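Local coordinates for protein aminotransferase class I and II (Anaerococcus prevotii, PDB 4EMY) that binds pyridoxal 5'-phosphate and probably catalyses transamination as a homodimeric class I aminotransferase, at residues 123-134 and 145-155; 53-61 and 261-269. All blocks are in the same frame, centred on the assembly; numbering follows the deposited sequence.

Both contacts belong to the same aminotransferase family region, yet they lie on opposite sides of the chain's centre, with their own centres 31 Å apart and nearest atoms about 12 Å apart. Along the chain contact 1 is nested inside contact 2: residues 53-61 come first, then 123-134 and 145-155, and finally 261-269. Contact 1 pairs strands 127-131 and 148-152 at one margin of the seven-stranded mixed sheet. Contact 2 packs the start of helix 58-66 against the loop joining strands 251-258 and 271-277 of that sheet, and this loop supplies Lys261 and Arg269 to the cofactor. Each contact also touches the second subunit, consistent with the homodimer.

Contact 1: residues 123-134 and 145-155; sequences DEGDPLICHDYY and FGRNFKTFEFF
Phe149 drives the edge of its ring into the face of Tyr134, with the planes at 57° and the centroids 4.8 Å apart. With CG of Phe149 anti to the backbone N (chi1 -168°), the ring leans toward strand 127-131, and its CE1 packs 3.7 Å from Cys130 CB. Replacing Tyr134 with an alanine would probably leave the Phe149 edge without its aromatic face and open a gap beside Thr151. A second aromatic group gathers where the strands end: His131, the last residue of strand 127-131, forms an offset stack with Phe154 (planes at 15°), and His131 CB makes a CH-pi contact over the Phe154 face, 3.7 Å from its centroid. His131 ND1 donates to Tyr133 O at 2.8 Å while NE2 accepts from the backbone N of Asn185, and these two bonds fix the imidazole's rotation. Phe155 turns its edge to the face of Tyr133, centroids 5.1 Å apart. On the sheet face that carries Ile129 and His131, Phe152 CD2 lies 3.9 Å from Ile129 CG2. Between these side chains runs a parallel ladder, in which Cys130 N donates to Lys150 O at 2.8 Å. The pair closes the beta-alpha-beta unit of strand 127-131, helix 137-145 and strand 148-152: that helix covers Leu128 and Phe149, helix 163-176 covers Ile129 and Phe152, and strand 179-184 continues the sheet beyond 127-131.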
loop_
_atom_site.group_PDB
_atom_site.type_symbol
_atom_site.label_atom_id
_atom_site.label_comp_id
_atom_site.label_asym_id
_atom_site.label_seq_id
_atom_site.Cartn_x
_atom_site.Cartn_y
_atom_site.Cartn_z
ATOM N N ASP A 123 -15.227 -12.611 -8.014
ATOM C CA ASP A 123 -14.514 -12.863 -9.249
ATOM C C ASP A 123 -14.916 -11.786 -10.272
ATOM O O ASP A 123 -15.278 -10.673 -9.885
ATOM C CB ASP A 123 -14.829 -14.274 -9.747
ATOM C CG ASP A 123 -13.714 -14.865 -10.600
ATOM O OD1 ASP A 123 -12.957 -14.109 -11.248
ATOM O OD2 ASP A 123 -13.608 -16.107 -10.635
ATOM N N GLU A 124 -14.876 -12.119 -11.564
ATOM C CA GLU A 124 -15.015 -11.126 -12.635
ATOM C C GLU A 124 -16.461 -10.718 -12.911
ATOM O O GLU A 124 -16.777 -9.533 -12.997
ATOM C CB GLU A 124 -14.333 -11.615 -13.913
ATOM C CG GLU A 124 -12.830 -11.848 -13.777
ATOM C CD GLU A 124 -11.969 -10.756 -14.407
ATOM O OE1 GLU A 124 -12.306 -10.285 -15.518
ATOM O OE2 GLU A 124 -10.927 -10.392 -13.807
ATOM N N GLY A 125 -17.351 -11.688 -13.049
ATOM C CA GLY A 125 -18.748 -11.357 -13.323
ATOM C C GLY A 125 -19.464 -10.849 -12.090
ATOM O O GLY A 125 -20.523 -10.236 -12.181
ATOM N N ASP A 126 -18.844 -11.090 -10.941
ATOM C CA ASP A 126 -19.507 -11.036 -9.645
ATOM C C ASP A 126 -19.872 -9.624 -9.197
ATOM O O ASP A 126 -19.122 -8.686 -9.443
ATOM C CB ASP A 126 -18.654 -11.756 -8.600
ATOM C CG ASP A 126 -18.441 -13.228 -8.934
ATOM O OD1 ASP A 126 -19.034 -13.725 -9.916
ATOM O OD2 ASP A 126 -17.671 -13.890 -8.212
ATOM N N PRO A 127 -21.047 -9.480 -8.557
ATOM C CA PRO A 127 -21.570 -8.178 -8.176
ATOM C C PRO A 127 -21.190 -7.719 -6.775
ATOM O O PRO A 127 -21.295 -8.488 -5.815
ATOM C CB PRO A 127 -23.082 -8.382 -8.253
ATOM C CG PRO A 127 -23.288 -9.828 -7.963
ATOM C CD PRO A 127 -22.021 -10.558 -8.300
ATOM N N LEU A 128 -20.747 -6.467 -6.677
ATOM C CA LEU A 128 -20.672 -5.772 -5.398
ATOM C C LEU A 128 -21.900 -4.877 -5.259
ATOM O O LEU A 128 -22.044 -3.880 -5.969
ATOM C CB LEU A 128 -19.396 -4.940 -5.283
ATOM C CG LEU A 128 -19.215 -4.303 -3.906
ATOM C CD1 LEU A 128 -18.651 -5.294 -2.897
ATOM C CD2 LEU A 128 -18.341 -3.066 -3.994
ATOM N N ILE A 129 -22.790 -5.246 -4.349
ATOM C CA ILE A 129 -24.033 -4.513 -4.165
ATOM C C ILE A 129 -23.854 -3.490 -3.045
ATOM O O ILE A 129 -23.709 -3.847 -1.869
ATOM C CB ILE A 129 -25.211 -5.468 -3.911
ATOM C CG1 ILE A 129 -25.302 -6.481 -5.055
ATOM C CG2 ILE A 129 -26.510 -4.689 -3.779
ATOM C CD1 ILE A 129 -25.545 -7.897 -4.594
ATOM N N CYS A 130 -23.852 -2.220 -3.445
ATOM C CA CYS A 130 -23.513 -1.103 -2.572
ATOM C C CYS A 130 -24.593 -0.037 -2.590
ATOM O O CYS A 130 -25.291 0.139 -3.595
ATOM C CB CYS A 130 -22.180 -0.480 -2.994
ATOM S SG CYS A 130 -21.706 0.967 -2.013
ATOM N N HIS A 131 -24.707 0.684 -1.475
ATOM C CA HIS A 131 -25.736 1.709 -1.320
ATOM C C HIS A 131 -25.572 2.865 -2.267
ATOM O O HIS A 131 -24.454 3.253 -2.612
ATOM C CB HIS A 131 -25.832 2.182 0.128
ATOM C CG HIS A 131 -24.518 2.158 0.860
ATOM N ND1 HIS A 131 -23.549 3.066 0.637
ATOM C CD2 HIS A 131 -24.028 1.289 1.832
ATOM C CE1 HIS A 131 -22.494 2.792 1.424
ATOM N NE2 HIS A 131 -22.791 1.703 2.154
ATOM N N ASP A 132 -26.722 3.391 -2.687
ATOM C CA ASP A 132 -26.901 4.502 -3.638
ATOM C C ASP A 132 -25.965 5.698 -3.473
ATOM O O ASP A 132 -25.525 6.290 -4.459
ATOM C CB ASP A 132 -28.335 5.017 -3.496
ATOM C CG ASP A 132 -29.051 5.093 -4.802
ATOM O OD1 ASP A 132 -28.458 4.677 -5.819
ATOM O OD2 ASP A 132 -30.210 5.560 -4.814
ATOM N N TYR A 133 -25.727 6.076 -2.219
ATOM C CA TYR A 133 -24.802 7.136 -1.869
ATOM C C TYR A 133 -23.554 6.421 -1.373
ATOM O O TYR A 133 -23.609 5.699 -0.373
ATOM C CB TYR A 133 -25.375 8.007 -0.746
ATOM C CG TYR A 133 -26.713 8.680 -1.012
ATOM C CD1 TYR A 133 -27.886 7.931 -1.191
ATOM C CD2 TYR A 133 -26.819 10.071 -1.031
ATOM C CE1 TYR A 133 -29.107 8.552 -1.419
ATOM C CE2 TYR A 133 -28.039 10.699 -1.246
ATOM C CZ TYR A 133 -29.180 9.939 -1.440
ATOM O OH TYR A 133 -30.389 10.567 -1.659
ATOM N N TYR A 134 -22.438 6.601 -2.073
ATOM C CA TYR A 134 -21.220 5.863 -1.760
ATOM C C TYR A 134 -19.958 6.666 -1.991
ATOM O O TYR A 134 -19.932 7.601 -2.791
ATOM C CB TYR A 134 -21.146 4.576 -2.587
ATOM C CG TYR A 134 -21.111 4.805 -4.077
ATOM C CD1 TYR A 134 -19.902 4.887 -4.761
ATOM C CD2 TYR A 134 -22.286 4.944 -4.801
ATOM C CE1 TYR A 134 -19.866 5.103 -6.127
ATOM C CE2 TYR A 134 -22.261 5.157 -6.167
ATOM C CZ TYR A 134 -21.051 5.236 -6.826
ATOM O OH TYR A 134 -21.031 5.444 -8.186
ATOM N N PHE A 145 -10.517 -4.093 -11.002
ATOM C CA PHE A 145 -10.415 -5.547 -10.944
ATOM C C PHE A 145 -11.497 -6.282 -11.728
ATOM O O PHE A 145 -11.557 -7.511 -11.701
ATOM C CB PHE A 145 -10.385 -6.033 -9.493
ATOM C CG PHE A 145 -9.241 -5.483 -8.696
ATOM C CD1 PHE A 145 -7.955 -5.453 -9.221
ATOM C CD2 PHE A 145 -9.447 -5.001 -7.410
ATOM C CE1 PHE A 145 -6.902 -4.936 -8.483
ATOM C CE2 PHE A 145 -8.398 -4.492 -6.665
ATOM C CZ PHE A 145 -7.125 -4.461 -7.200
ATOM N N GLY A 146 -12.348 -5.537 -12.426
ATOM C CA GLY A 146 -13.351 -6.149 -13.294
ATOM C C GLY A 146 -14.524 -6.777 -12.566
ATOM O O GLY A 146 -15.282 -7.531 -13.153
ATOM N N ARG A 147 -14.663 -6.469 -11.281
ATOM C CA ARG A 147 -15.866 -6.810 -10.529
ATOM C C ARG A 147 -17.013 -5.903 -10.976
ATOM O O ARG A 147 -16.796 -4.788 -11.468
ATOM C CB ARG A 147 -15.631 -6.658 -9.021
ATOM C CG ARG A 147 -14.860 -7.793 -8.364
ATOM C CD ARG A 147 -13.483 -8.015 -8.982
ATOM N NE ARG A 147 -12.663 -8.989 -8.249
ATOM C CZ ARG A 147 -11.552 -9.555 -8.723
ATOM N NH1 ARG A 147 -11.114 -9.265 -9.940
ATOM N NH2 ARG A 147 -10.878 -10.421 -7.981
ATOM N N ASN A 148 -18.237 -6.379 -10.797
ATOM C CA ASN A 148 -19.407 -5.630 -11.218
ATOM C C ASN A 148 -20.060 -4.781 -10.119
ATOM O O ASN A 148 -20.765 -5.299 -9.247
ATOM C CB ASN A 148 -20.418 -6.584 -11.813
ATOM C CG ASN A 148 -21.397 -5.881 -12.698
ATOM O OD1 ASN A 148 -22.356 -5.274 -12.223
ATOM N ND2 ASN A 148 -21.160 -5.950 -14.004
ATOM N N PHE A 149 -19.829 -3.473 -10.170
ATOM C CA PHE A 149 -20.457 -2.549 -9.230
ATOM C C PHE A 149 -21.948 -2.413 -9.493
ATOM O O PHE A 149 -22.367 -2.208 -10.631
ATOM C CB PHE A 149 -19.805 -1.179 -9.309
ATOM C CG PHE A 149 -20.199 -0.258 -8.199
ATOM C CD1 PHE A 149 -19.719 -0.454 -6.914
ATOM C CD2 PHE A 149 -21.038 0.812 -8.439
ATOM C CE1 PHE A 149 -20.072 0.403 -5.887
ATOM C CE2 PHE A 149 -21.390 1.676 -7.419
ATOM C CZ PHE A 149 -20.908 1.471 -6.140
ATOM N N LYS A 150 -22.736 -2.499 -8.425
ATOM C CA LYS A 150 -24.193 -2.539 -8.513
ATOM C C LYS A 150 -24.807 -1.737 -7.352
ATOM O O LYS A 150 -24.486 -1.982 -6.188
ATOM C CB LYS A 150 -24.640 -3.999 -8.462
ATOM C CG LYS A 150 -25.894 -4.335 -9.237
ATOM C CD LYS A 150 -25.930 -5.835 -9.516
ATOM C CE LYS A 150 -27.286 -6.317 -10.023
ATOM N NZ LYS A 150 -28.322 -6.398 -8.948
ATOM N N THR A 151 -25.683 -0.782 -7.667
ATOM C CA THR A 151 -26.283 0.091 -6.651
ATOM C C THR A 151 -27.753 -0.206 -6.355
ATOM O O THR A 151 -28.498 -0.680 -7.221
ATOM C CB THR A 151 -26.201 1.578 -7.050
ATOM O OG1 THR A 151 -26.719 1.754 -8.374
ATOM C CG2 THR A 151 -24.773 2.081 -6.983
ATOM N N PHE A 152 -28.156 0.097 -5.121
ATOM C CA PHE A 152 -29.560 0.062 -4.710
ATOM C C PHE A 152 -29.905 1.359 -3.960
ATOM O O PHE A 152 -29.024 1.971 -3.349
ATOM C CB PHE A 152 -29.839 -1.168 -3.836
ATOM C CG PHE A 152 -29.293 -1.063 -2.437
ATOM C CD1 PHE A 152 -30.087 -0.582 -1.399
ATOM C CD2 PHE A 152 -27.990 -1.446 -2.152
ATOM C CE1 PHE A 152 -29.588 -0.481 -0.109
ATOM C CE2 PHE A 152 -27.488 -1.349 -0.862
ATOM C CZ PHE A 152 -28.288 -0.863 0.159
ATOM N N GLU A 153 -31.181 1.761 -4.001
ATOM C CA GLU A 153 -31.646 2.983 -3.333
ATOM C C GLU A 153 -31.499 2.888 -1.817
ATOM O O GLU A 153 -32.267 2.194 -1.157
ATOM C CB GLU A 153 -33.102 3.290 -3.702
ATOM C CG GLU A 153 -33.323 3.692 -5.153
ATOM C CD GLU A 153 -34.743 3.414 -5.629
ATOM O OE1 GLU A 153 -34.931 2.451 -6.407
ATOM O OE2 GLU A 153 -35.676 4.146 -5.225
ATOM N N PHE A 154 -30.502 3.592 -1.286
ATOM C CA PHE A 154 -30.178 3.636 0.150
ATOM C C PHE A 154 -31.398 3.844 1.054
ATOM O O PHE A 154 -31.668 3.030 1.938
ATOM C CB PHE A 154 -29.181 4.779 0.410
ATOM C CG PHE A 154 -28.251 4.551 1.575
ATOM C CD1 PHE A 154 -27.051 5.246 1.649
ATOM C CD2 PHE A 154 -28.556 3.651 2.587
ATOM C CE1 PHE A 154 -26.181 5.058 2.708
ATOM C CE2 PHE A 154 -27.685 3.454 3.645
ATOM C CZ PHE A 154 -26.497 4.160 3.706
ATOM N N PHE A 155 -32.120 4.939 0.826
ATOM C CA PHE A 155 -33.121 5.421 1.774
ATOM C C PHE A 155 -34.559 5.247 1.300
ATOM O O PHE A 155 -34.824 5.059 0.113
ATOM C CB PHE A 155 -32.888 6.904 2.081
ATOM C CG PHE A 155 -31.496 7.225 2.554
ATOM C CD1 PHE A 155 -31.078 6.871 3.833
ATOM C CD2 PHE A 155 -30.612 7.906 1.732
ATOM C CE1 PHE A 155 -29.801 7.179 4.271
ATOM C CE2 PHE A 155 -29.334 8.216 2.166
ATOM C CZ PHE A 155 -28.928 7.851 3.435
#

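Contact 2: residues 53-61 and 261-269; sequences KIIALPSVY and KSHTAYGLR. With PLP (pyridoxal-5'-phosphate), chain E.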
loop_
_atom_site.group_PDB
_atom_site.type_symbol
_atom_site.label_atom_id
_atom_site.label_comp_id
_atom_site.label_asym_id
_atom_site.label_seq_id
_atom_site.Cartn_x
_atom_site.Cartn_y
_atom_site.Cartn_z
ATOM N N LYS A 53 -6.740 24.514 10.575
ATOM C CA LYS A 53 -5.567 23.650 10.617
ATOM C C LYS A 53 -5.938 22.231 11.032
ATOM O O LYS A 53 -6.862 22.028 11.817
ATOM C CB LYS A 53 -4.528 24.212 11.586
ATOM C CG LYS A 53 -3.178 23.510 11.519
ATOM C CD LYS A 53 -2.239 23.997 12.612
ATOM C CE LYS A 53 -1.069 23.041 12.787
ATOM N NZ LYS A 53 -0.376 23.320 14.076
ATOM N N ILE A 54 -5.195 21.259 10.509
ATOM C CA ILE A 54 -5.394 19.850 10.831
ATOM C C ILE A 54 -5.260 19.555 12.332
ATOM O O ILE A 54 -4.603 20.301 13.071
ATOM C CB ILE A 54 -4.425 18.966 10.020
ATOM C CG1 ILE A 54 -4.955 17.531 9.922
ATOM C CG2 ILE A 54 -3.022 19.035 10.609
ATOM C CD1 ILE A 54 -4.229 16.670 8.919
ATOM N N ILE A 55 -5.906 18.477 12.770
ATOM C CA ILE A 55 -5.804 18.000 14.138
ATOM C C ILE A 55 -4.920 16.764 14.155
ATOM O O ILE A 55 -5.252 15.743 13.553
ATOM C CB ILE A 55 -7.185 17.632 14.730
ATOM C CG1 ILE A 55 -8.149 18.828 14.704
ATOM C CG2 ILE A 55 -7.033 17.058 16.133
ATOM C CD1 ILE A 55 -8.236 19.622 15.993
ATOM N N ALA A 56 -3.783 16.867 14.830
ATOM C CA ALA A 56 -2.954 15.707 15.115
ATOM C C ALA A 56 -2.950 15.493 16.625
ATOM O O ALA A 56 -2.350 16.276 17.379
ATOM C CB ALA A 56 -1.544 15.902 14.577
ATOM N N LEU A 57 -3.653 14.447 17.058
ATOM C CA LEU A 57 -3.788 14.128 18.480
ATOM C C LEU A 57 -2.424 13.918 19.140
ATOM O O LEU A 57 -1.659 13.052 18.715
ATOM C CB LEU A 57 -4.656 12.884 18.660
ATOM C CG LEU A 57 -6.136 13.023 18.321
ATOM C CD1 LEU A 57 -6.754 11.650 18.135
ATOM C CD2 LEU A 57 -6.871 13.805 19.398
ATOM N N PRO A 58 -2.100 14.723 20.165
ATOM C CA PRO A 58 -0.818 14.556 20.848
ATOM C C PRO A 58 -0.590 13.134 21.377
ATOM O O PRO A 58 0.514 12.612 21.262
ATOM C CB PRO A 58 -0.910 15.557 22.004
ATOM C CG PRO A 58 -1.819 16.613 21.492
ATOM C CD PRO A 58 -2.849 15.878 20.685
ATOM N N SER A 59 -1.632 12.515 21.929
ATOM C CA SER A 59 -1.538 11.168 22.492
ATOM C C SER A 59 -1.119 10.135 21.453
ATOM O O SER A 59 -0.503 9.131 21.796
ATOM C CB SER A 59 -2.866 10.754 23.111
ATOM O OG SER A 59 -3.881 10.733 22.126
ATOM N N VAL A 60 -1.462 10.385 20.190
ATOM C CA VAL A 60 -0.997 9.562 19.081
ATOM C C VAL A 60 0.455 9.905 18.717
ATOM O O VAL A 60 1.339 9.060 18.827
ATOM C CB VAL A 60 -1.921 9.685 17.846
ATOM C CG1 VAL A 60 -1.405 8.837 16.691
ATOM C CG2 VAL A 60 -3.340 9.272 18.197
ATOM N N TYR A 61 0.701 11.147 18.313
ATOM C CA TYR A 61 2.025 11.558 17.812
ATOM C C TYR A 61 3.160 11.692 18.843
ATOM O O TYR A 61 4.336 11.711 18.461
ATOM C CB TYR A 61 1.906 12.796 16.911
ATOM C CG TYR A 61 1.159 12.458 15.648
ATOM C CD1 TYR A 61 1.838 12.048 14.506
ATOM C CD2 TYR A 61 -0.236 12.482 15.616
ATOM C CE1 TYR A 61 1.148 11.699 13.361
ATOM C CE2 TYR A 61 -0.934 12.131 14.475
ATOM C CZ TYR A 61 -0.237 11.742 13.353
ATOM O OH TYR A 61 -0.931 11.399 12.219
ATOM N N LYS A 261 -8.965 8.055 10.773
ATOM C CA LYS A 261 -9.813 9.037 11.436
ATOM C C LYS A 261 -9.726 8.945 12.947
ATOM O O LYS A 261 -9.500 9.951 13.623
ATOM C CB LYS A 261 -11.263 8.873 10.993
ATOM C CG LYS A 261 -11.561 9.469 9.630
ATOM C CD LYS A 261 -11.288 8.486 8.512
ATOM C CE LYS A 261 -11.247 9.199 7.172
ATOM N NZ LYS A 261 -11.257 8.229 6.041
ATOM N N SER A 262 -9.904 7.735 13.467
ATOM C CA SER A 262 -9.883 7.477 14.899
ATOM C C SER A 262 -8.595 7.941 15.591
ATOM O O SER A 262 -8.609 8.316 16.767
ATOM C CB SER A 262 -10.070 5.989 15.140
ATOM O OG SER A 262 -8.959 5.270 14.643
ATOM N N HIS A 263 -7.484 7.903 14.862
ATOM C CA HIS A 263 -6.181 8.248 15.433
ATOM C C HIS A 263 -5.547 9.424 14.750
ATOM O O HIS A 263 -4.362 9.700 14.958
ATOM C CB HIS A 263 -5.255 7.032 15.417
ATOM C CG HIS A 263 -5.678 5.943 16.366
ATOM N ND1 HIS A 263 -6.841 5.273 16.230
ATOM C CD2 HIS A 263 -5.054 5.421 17.492
ATOM C CE1 HIS A 263 -6.955 4.370 17.217
ATOM N NE2 HIS A 263 -5.859 4.461 17.992
ATOM N N THR A 264 -6.345 10.143 13.957
ATOM C CA THR A 264 -5.880 11.290 13.177
ATOM C C THR A 264 -4.562 10.939 12.494
ATOM O O THR A 264 -3.571 11.659 12.625
ATOM C CB THR A 264 -5.754 12.589 14.028
ATOM O OG1 THR A 264 -4.863 12.391 15.133
ATOM C CG2 THR A 264 -7.106 13.022 14.562
ATOM N N ALA A 265 -4.562 9.819 11.774
ATOM C CA ALA A 265 -3.339 9.217 11.244
ATOM C C ALA A 265 -3.465 8.834 9.765
ATOM O O ALA A 265 -3.012 7.767 9.342
ATOM C CB ALA A 265 -2.961 8.005 12.082
ATOM N N TYR A 266 -4.073 9.729 8.993
ATOM C CA TYR A 266 -4.350 9.536 7.569
ATOM C C TYR A 266 -3.087 9.265 6.755
ATOM O O TYR A 266 -3.041 8.311 5.968
ATOM C CB TYR A 266 -5.062 10.767 6.983
ATOM C CG TYR A 266 -5.997 11.506 7.924
ATOM C CD1 TYR A 266 -7.383 11.402 7.784
ATOM C CD2 TYR A 266 -5.494 12.334 8.938
ATOM C CE1 TYR A 266 -8.237 12.084 8.639
ATOM C CE2 TYR A 266 -6.342 13.018 9.797
ATOM C CZ TYR A 266 -7.709 12.894 9.647
ATOM O OH TYR A 266 -8.539 13.576 10.502
ATOM N N GLY A 267 -2.074 10.110 6.950
ATOM C CA GLY A 267 -0.836 10.069 6.167
ATOM C C GLY A 267 0.126 8.987 6.602
ATOM O O GLY A 267 1.196 8.823 6.014
ATOM N N LEU A 268 -0.263 8.257 7.643
ATOM C CA LEU A 268 0.481 7.104 8.124
ATOM C C LEU A 268 -0.000 5.784 7.515
ATOM O O LEU A 268 0.644 4.756 7.687
ATOM C CB LEU A 268 0.422 7.034 9.644
ATOM C CG LEU A 268 1.523 7.803 10.347
ATOM C CD1 LEU A 268 1.270 7.820 11.845
ATOM C CD2 LEU A 268 2.862 7.164 10.022
ATOM N N ARG A 269 -1.138 5.823 6.827
ATOM C CA ARG A 269 -1.662 4.681 6.069
ATOM C C ARG A 269 -1.679 3.348 6.817
ATOM O O ARG A 269 -0.942 2.423 6.461
ATOM C CB ARG A 269 -0.897 4.514 4.750
ATOM C CG ARG A 269 -0.742 5.782 3.923
ATOM C CD ARG A 269 -2.081 6.402 3.538
ATOM N NE ARG A 269 -3.038 5.445 2.976
ATOM C CZ ARG A 269 -4.286 5.292 3.409
ATOM N NH1 ARG A 269 -4.757 6.026 4.403
ATOM N NH2 ARG A 269 -5.074 4.407 2.833
HETATM N N1 PLP E . -13.834 4.466 3.785
HETATM C C2 PLP E . -14.641 5.589 3.719
HETATM C C2A PLP E . -16.133 5.443 3.693
HETATM C C3 PLP E . -14.079 6.862 3.692
HETATM O O3 PLP E . -14.879 7.963 3.626
HETATM C C4 PLP E . -12.711 7.034 3.710
HETATM C C4A PLP E . -12.181 8.226 2.961
HETATM O O4A PLP E . -11.885 9.268 3.552
HETATM C C5 PLP E . -11.902 5.901 3.785
HETATM C C6 PLP E . -12.464 4.619 3.815
HETATM C C5A PLP E . -10.392 6.083 3.792
HETATM O O4P PLP E . -9.722 5.144 4.602
HETATM P P PLP E . -8.124 5.208 4.606
HETATM O O1P PLP E . -7.666 4.400 3.421
HETATM O O2P PLP E . -7.636 4.659 5.929
HETATM O O3P PLP E . -7.642 6.627 4.438
HETATM O O HOH W 1 -7.309 15.657 12.159
#
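Thr264 is gripped from two directions by residues 53-61. Its OG1 accepts from Leu57 N at 3.1 Å in a nearly straight bond (171° at the hydrogen), and its carbonyl O accepts from Tyr61 OH at 2.7 Å, in the carbonyl plane and on a lone pair. Thr264 O lies at the edge of the Tyr61 ring, near its plane. With chi1 of 58°, Thr264 OG1 sits between the backbone N and the carbonyl carbon; from there it also donates to His263 O within its own loop, from well above that carbonyl's plane, while the bond from Leu57 N ties the two segments. CG2 of Thr264 rests 3.8 Å from Leu57 CD1, and the two side chains cross at about a right angle.

Around this core, Val60 turns both methyls toward His263 O, the nearer being CG2 at 3.4 Å, and Tyr61 CE1 approaches Leu268 CD1. On the other flank, a water accepting from Tyr266 OH sits doubtfully close to Ile55 O.

Backbone geometry positions the first shell. Leu57 is the N-cap residue of helix 58-66, and a type I turn from Lys261 to Thr264 presents the threonine. The same loop reaches the cofactor: Lys261 NZ hydrogen-bonds the aldehyde oxygen PLP O4A at 2.8 Å, no Schiff base being modelled, while Arg269 holds two phosphate oxygens, O3P through NH1 and O1P through NH2 (2.7 Å). Arg269 NH1 also donates to Tyr266 O, in the guanidinium plane, which steadies that plane against the phosphate.

Tyr75 of the second subunit packs edge-to-face with Tyr266 and is hydrogen-bonded to PLP. Helix 303-311 packs on Val60, His263 and Leu268, helix 315-345 lines Ile55 and Leu57, and the loop itself connects strands 251-258 and 271-277.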